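Local coordinates for SusD-like carbohydrate binding protein BF1063 (Bacteroides fragilis NCTC 9343, PDB 3I4G) that probably binds carbohydrate at the cell surface as an outer-membrane lipoprotein of the SusD family, presumably for glycan uptake, at residues A[46-50]-A[51-55]; A[451-454]-A[455-459]. One frame throughout, in Å; residues are numbered along the deposited sequence. Where two conformers were deposited one is given.

Contact 1: A[46-50]-A[51-55]; sequences DWWSY and HGMIM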
loop_
_atom_site.group_PDB
_atom_site.type_symbol
_atom_site.label_atom_id
_atom_site.label_comp_id
_atom_site.label_asym_id
_atom_site.label_seq_id
_atom_site.Cartn_x
_atom_site.Cartn_y
_atom_site.Cartn_z
ATOM N N ASP A 46 11.131 4.929 1.398
ATOM C CA ASP A 46 10.044 5.859 1.668
ATOM C C ASP A 46 8.792 5.073 1.942
ATOM O O ASP A 46 8.699 3.937 1.513
ATOM C CB ASP A 46 9.763 6.749 0.463
ATOM C CG ASP A 46 8.855 7.881 0.815
ATOM O OD1 ASP A 46 9.314 8.703 1.632
ATOM O OD2 ASP A 46 7.701 7.945 0.334
ATOM N N TRP A 47 7.809 5.667 2.620
ATOM C CA TRP A 47 6.526 5.020 2.772
ATOM C C TRP A 47 5.888 4.698 1.424
ATOM O O TRP A 47 5.012 3.828 1.364
ATOM C CB TRP A 47 5.563 5.923 3.562
ATOM C CG TRP A 47 6.083 6.225 4.942
ATOM C CD1 TRP A 47 6.673 7.380 5.362
ATOM C CD2 TRP A 47 6.134 5.323 6.055
ATOM N NE1 TRP A 47 7.069 7.254 6.686
ATOM C CE2 TRP A 47 6.728 6.005 7.125
ATOM C CE3 TRP A 47 5.649 4.028 6.270
ATOM C CZ2 TRP A 47 6.896 5.418 8.369
ATOM C CZ3 TRP A 47 5.797 3.465 7.534
ATOM C CH2 TRP A 47 6.432 4.152 8.542
ATOM N N TRP A 48 6.286 5.383 0.353
ATOM C CA TRP A 48 5.686 5.188 -0.962
ATOM C C TRP A 48 6.590 4.480 -1.952
ATOM O O TRP A 48 6.209 4.329 -3.097
ATOM C CB TRP A 48 5.248 6.522 -1.564
ATOM C CG TRP A 48 4.284 7.262 -0.682
ATOM C CD1 TRP A 48 3.300 6.723 0.083
ATOM C CD2 TRP A 48 4.199 8.689 -0.482
ATOM N NE1 TRP A 48 2.614 7.708 0.733
ATOM C CE2 TRP A 48 3.155 8.920 0.420
ATOM C CE3 TRP A 48 4.921 9.768 -0.955
ATOM C CZ2 TRP A 48 2.814 10.184 0.850
ATOM C CZ3 TRP A 48 4.586 11.027 -0.530
ATOM C CH2 TRP A 48 3.563 11.233 0.380
ATOM N N SER A 49 7.785 4.066 -1.536
ATOM C CA SER A 49 8.674 3.323 -2.430
ATOM C C SER A 49 8.132 1.907 -2.617
ATOM O O SER A 49 7.208 1.471 -1.907
ATOM C CB SER A 49 10.102 3.284 -1.907
ATOM O OG SER A 49 10.269 2.366 -0.829
ATOM N N TYR A 50 8.653 1.161 -3.570
ATOM C CA TYR A 50 8.027 -0.154 -3.806
ATOM C C TYR A 50 8.189 -1.073 -2.602
ATOM O O TYR A 50 7.280 -1.834 -2.285
ATOM C CB TYR A 50 8.467 -0.810 -5.134
ATOM C CG TYR A 50 9.841 -1.401 -5.247
ATOM C CD1 TYR A 50 10.122 -2.621 -4.668
ATOM C CD2 TYR A 50 10.856 -0.785 -5.950
ATOM C CE1 TYR A 50 11.344 -3.201 -4.801
ATOM C CE2 TYR A 50 12.101 -1.382 -6.063
ATOM C CZ TYR A 50 12.332 -2.570 -5.509
ATOM O OH TYR A 50 13.599 -3.114 -5.660
ATOM N N HIS A 51 9.343 -1.057 -1.956
ATOM C CA HIS A 51 9.533 -1.870 -0.762
ATOM C C HIS A 51 8.844 -1.233 0.442
ATOM O O HIS A 51 8.366 -1.946 1.345
ATOM C CB HIS A 51 11.022 -2.100 -0.487
ATOM C CG HIS A 51 11.336 -3.237 0.446
ATOM N ND1 HIS A 51 10.665 -3.491 1.620
ATOM C CD2 HIS A 51 12.331 -4.137 0.383
ATOM C CE1 HIS A 51 11.224 -4.531 2.226
ATOM N NE2 HIS A 51 12.245 -4.943 1.492
ATOM N N GLY A 52 8.725 0.082 0.489
ATOM C CA GLY A 52 8.079 0.716 1.609
ATOM C C GLY A 52 6.577 0.629 1.627
ATOM O O GLY A 52 5.978 0.598 2.710
HETATM N N MSE A 53 5.979 0.571 0.436
HETATM C CA MSE A 53 4.542 0.539 0.283
HETATM C C MSE A 53 4.034 -0.830 -0.165
HETATM O O MSE A 53 3.509 -1.590 0.636
HETATM C CB MSE A 53 4.109 1.640 -0.702
HETATM C CG MSE A 53 2.568 1.746 -0.946
HETATM SE SE MSE A 53 2.058 3.301 -1.899
HETATM C CE MSE A 53 2.755 2.716 -3.645
ATOM N N ILE A 54 4.233 -1.190 -1.423
ATOM C CA ILE A 54 3.696 -2.449 -1.980
ATOM C C ILE A 54 4.114 -3.638 -1.167
ATOM O O ILE A 54 3.278 -4.479 -0.790
ATOM C CB ILE A 54 4.116 -2.589 -3.454
ATOM C CG1 ILE A 54 3.436 -1.519 -4.294
ATOM C CG2 ILE A 54 3.780 -3.985 -4.012
ATOM C CD1 ILE A 54 4.138 -1.282 -5.659
HETATM N N MSE A 55 5.394 -3.700 -0.805
HETATM C CA MSE A 55 5.848 -4.872 -0.076
HETATM C C MSE A 55 5.422 -4.914 1.370
HETATM O O MSE A 55 5.608 -5.971 1.989
HETATM C CB MSE A 55 7.353 -5.032 -0.210
HETATM C CG MSE A 55 7.769 -5.283 -1.652
HETATM SE SE MSE A 55 9.666 -5.577 -1.857
HETATM C CE MSE A 55 9.669 -6.197 -3.623
HETATM O O HOH W 1 3.756 2.442 3.376
#
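His51 N lies 3.2 Å from Tyr50 CD1, oblique to the ring; Met55 SE lies over one face of the imidazole, toward its rim, and NE2 bonds to Arg67. At Gly52 the first turn of helix 50-54 is capped: Ser49, the N-cap residue, accepts the Gly52 N-H on OG at 3.1 Å. A chi1 of 76° sets that short hydroxyl between its own backbone N and carbonyl carbon, facing the N-H three residues on, and Glu41 also bonds to it. Glycine suits position 52 because its CA comes 3.3 Å from Asp46 O in a nearly straight CA-H...O contact, with no room for a side chain. Selenomethionine Met53 gives its N-H to Ser49 O (2.8 Å); anti chi1 and chi2 (-179° and 169°) carry SE to 4.1 Å from Trp48 CD1, an oblique Met-aromatic contact, and the chi3 bend leaves CE 3.9 Å from Trp48 O. Ile54 packs CB 3.5 Å from Tyr50 O and touches Leu266 and Thr382. Selenomethionine Met55 runs extended beside Tyr50, its CE meeting the ring edge at CE1 (3.6 Å); its N-H goes to Tyr50 O. Buried amides thus meet nearby oxygens, water 1 bridges Trp47 O and Gly52 O, and both selenomethionines make apolar contacts with aromatic rings.

Contact 2: A[451-454]-A[455-459]; sequences EGIR and YWDIM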
loop_
_atom_site.group_PDB
_atom_site.type_symbol
_atom_site.label_atom_id
_atom_site.label_comp_id
_atom_site.label_asym_id
_atom_site.label_seq_id
_atom_site.Cartn_x
_atom_site.Cartn_y
_atom_site.Cartn_z
ATOM N N GLU A 451 -1.555 -3.552 -2.856
ATOM C CA GLU A 451 -1.169 -2.154 -3.026
ATOM C C GLU A 451 -0.540 -1.560 -1.773
ATOM O O GLU A 451 -0.227 -0.376 -1.753
ATOM C CB GLU A 451 -2.377 -1.300 -3.441
ATOM C CG GLU A 451 -2.942 -1.778 -4.782
ATOM C CD GLU A 451 -4.129 -1.019 -5.289
ATOM O OE1 GLU A 451 -4.100 0.237 -5.233
ATOM O OE2 GLU A 451 -5.092 -1.678 -5.764
ATOM N N GLY A 452 -0.286 -2.358 -0.755
ATOM C CA GLY A 452 0.414 -1.875 0.443
ATOM C C GLY A 452 -0.443 -1.205 1.490
ATOM O O GLY A 452 0.085 -0.502 2.363
ATOM N N ILE A 453 -1.764 -1.440 1.469
ATOM C CA ILE A 453 -2.704 -0.823 2.401
ATOM C C ILE A 453 -3.257 -1.840 3.403
ATOM O O ILE A 453 -3.787 -1.466 4.453
ATOM C CB ILE A 453 -3.826 -0.113 1.585
ATOM C CG1 ILE A 453 -3.213 0.919 0.662
ATOM C CG2 ILE A 453 -4.848 0.543 2.523
ATOM C CD1 ILE A 453 -4.186 1.442 -0.381
ATOM N N ARG A 454 -3.142 -3.128 3.097
ATOM C CA ARG A 454 -3.772 -4.151 3.941
ATOM C C ARG A 454 -3.244 -4.146 5.369
ATOM O O ARG A 454 -4.026 -4.276 6.306
ATOM C CB ARG A 454 -3.568 -5.528 3.339
ATOM C CG ARG A 454 -4.278 -6.665 4.099
ATOM C CD ARG A 454 -5.765 -6.569 4.150
ATOM N NE ARG A 454 -6.312 -7.735 4.850
ATOM C CZ ARG A 454 -7.556 -7.862 5.223
ATOM N NH1 ARG A 454 -8.419 -6.893 4.982
ATOM N NH2 ARG A 454 -7.955 -8.953 5.836
ATOM N N TYR A 455 -1.928 -4.048 5.536
ATOM C CA TYR A 455 -1.360 -4.011 6.875
ATOM C C TYR A 455 -1.891 -2.801 7.622
ATOM O O TYR A 455 -2.320 -2.945 8.803
ATOM C CB TYR A 455 0.163 -4.028 6.785
ATOM C CG TYR A 455 0.896 -3.983 8.095
ATOM C CD1 TYR A 455 0.850 -5.029 9.002
ATOM C CD2 TYR A 455 1.648 -2.895 8.421
ATOM C CE1 TYR A 455 1.527 -4.953 10.203
ATOM C CE2 TYR A 455 2.355 -2.823 9.585
ATOM C CZ TYR A 455 2.306 -3.863 10.478
ATOM O OH TYR A 455 3.018 -3.801 11.653
ATOM N N TRP A 456 -1.869 -1.627 7.002
ATOM C CA TRP A 456 -2.413 -0.436 7.653
ATOM C C TRP A 456 -3.852 -0.693 8.100
ATOM O O TRP A 456 -4.257 -0.321 9.201
ATOM C CB TRP A 456 -2.311 0.742 6.678
ATOM C CG TRP A 456 -2.679 2.032 7.280
ATOM C CD1 TRP A 456 -1.900 2.769 8.126
ATOM C CD2 TRP A 456 -3.916 2.739 7.129
ATOM N NE1 TRP A 456 -2.586 3.894 8.541
ATOM C CE2 TRP A 456 -3.833 3.902 7.946
ATOM C CE3 TRP A 456 -5.077 2.519 6.382
ATOM C CZ2 TRP A 456 -4.878 4.826 8.038
ATOM C CZ3 TRP A 456 -6.092 3.457 6.463
ATOM C CH2 TRP A 456 -5.983 4.589 7.284
ATOM N N ASP A 457 -4.659 -1.331 7.262
ATOM C CA ASP A 457 -6.049 -1.594 7.622
ATOM C C ASP A 457 -6.202 -2.587 8.774
ATOM O O ASP A 457 -6.948 -2.333 9.723
ATOM C CB ASP A 457 -6.822 -2.149 6.428
ATOM C CG ASP A 457 -7.157 -1.123 5.364
ATOM O OD1 ASP A 457 -7.196 0.096 5.641
ATOM O OD2 ASP A 457 -7.456 -1.595 4.233
ATOM N N ILE A 458 -5.511 -3.732 8.722
ATOM C CA ILE A 458 -5.705 -4.738 9.762
ATOM C C ILE A 458 -5.158 -4.223 11.116
ATOM O O ILE A 458 -5.697 -4.551 12.178
ATOM C CB ILE A 458 -5.165 -6.121 9.404
ATOM C CG1 ILE A 458 -3.659 -6.084 9.187
ATOM C CG2 ILE A 458 -5.878 -6.644 8.156
ATOM C CD1 ILE A 458 -3.055 -7.481 8.813
HETATM N N MSE A 459 -4.174 -3.353 11.069
HETATM C CA MSE A 459 -3.693 -2.681 12.279
HETATM C C MSE A 459 -4.721 -1.720 12.858
HETATM O O MSE A 459 -5.079 -1.843 14.033
HETATM C CB MSE A 459 -2.385 -1.968 11.945
HETATM C CG MSE A 459 -1.177 -2.914 11.682
HETATM SE SE MSE A 459 -0.347 -3.656 13.229
HETATM C CE MSE A 459 0.842 -2.131 13.573
HETATM O O HOH W 2 0.152 -1.051 4.966
HETATM O O HOH W 3 -8.128 -4.221 3.604
#
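Arg454 and Ile458 make the close-packed part of this helix start. The CG2 methyl of Ile458 sits over one face of the Arg454 guanidinium, offset toward its rim, with NE 3.5 Å away and CZ hardly farther. The two side chains cross at about a right angle. A bend at chi2 (62°) turns the otherwise extended arginine so that its flat end meets the methyl, leaving the N-H groups in the guanidinium plane for polar partners; NH2 forms a salt bridge with Asp61. Isoleucine suits this place because its branch at CB supplies a methyl near the backbone, where CG1 also packs against Arg454 O at 3.4 Å.

Helix 454-461 opens here with regular i to i+4 bonds: Asp457 N donates to Ile453 O and Ile458 N to Arg454 O, both at 2.9 Å. Just before it, Gly452 has a positive phi of 84°, a conformation that glycine adopts readily because it lacks a CB to press on the preceding carbonyl.

Away from the Arg454-Ile458 pair the contact is looser and partly bridged by water. Ile453 CG2 comes no nearer than 3.8 Å to Asp457 OD2, and it approaches the Trp456 ring obliquely at CE3, 4.3 Å away. Water 2 accepts from Trp456 N and donates to Gly452 O, joining the helix start to the loop before it. Water 3 has a separate place, at the edge of the guanidinium: between the opposite charges of Arg454 and Asp457, too far apart for a direct bridge, it accepts from NH1 in the guanidinium plane and donates to OD2 at 2.8 Å. Asp457 suits this spot because its two oxygens can serve different partners: OD2 also pairs with Arg444, and OD1 with Arg460, a network likely to favour the ionised carboxylate.

Contact 1 precedes contact 2 by nearly four hundred residues along the chain, yet their centres lie about 12 Å apart, each about 7 Å from the centre of the chain. Both are loop-to-helix junctions, one opening helix 50-54 and the other helix 454-461, and they touch where Met53 CG packs on Glu451 O at 3.6 Å. Strand 380-386 lies near both: its Thr382 and Val384 meet residues of contact 1, and Arg386 forms a salt bridge with Glu451. Since one lies near the start of the chain and the other near its end, their meeting brings N-terminal and C-terminal parts of this SusD-like protein together in the interior.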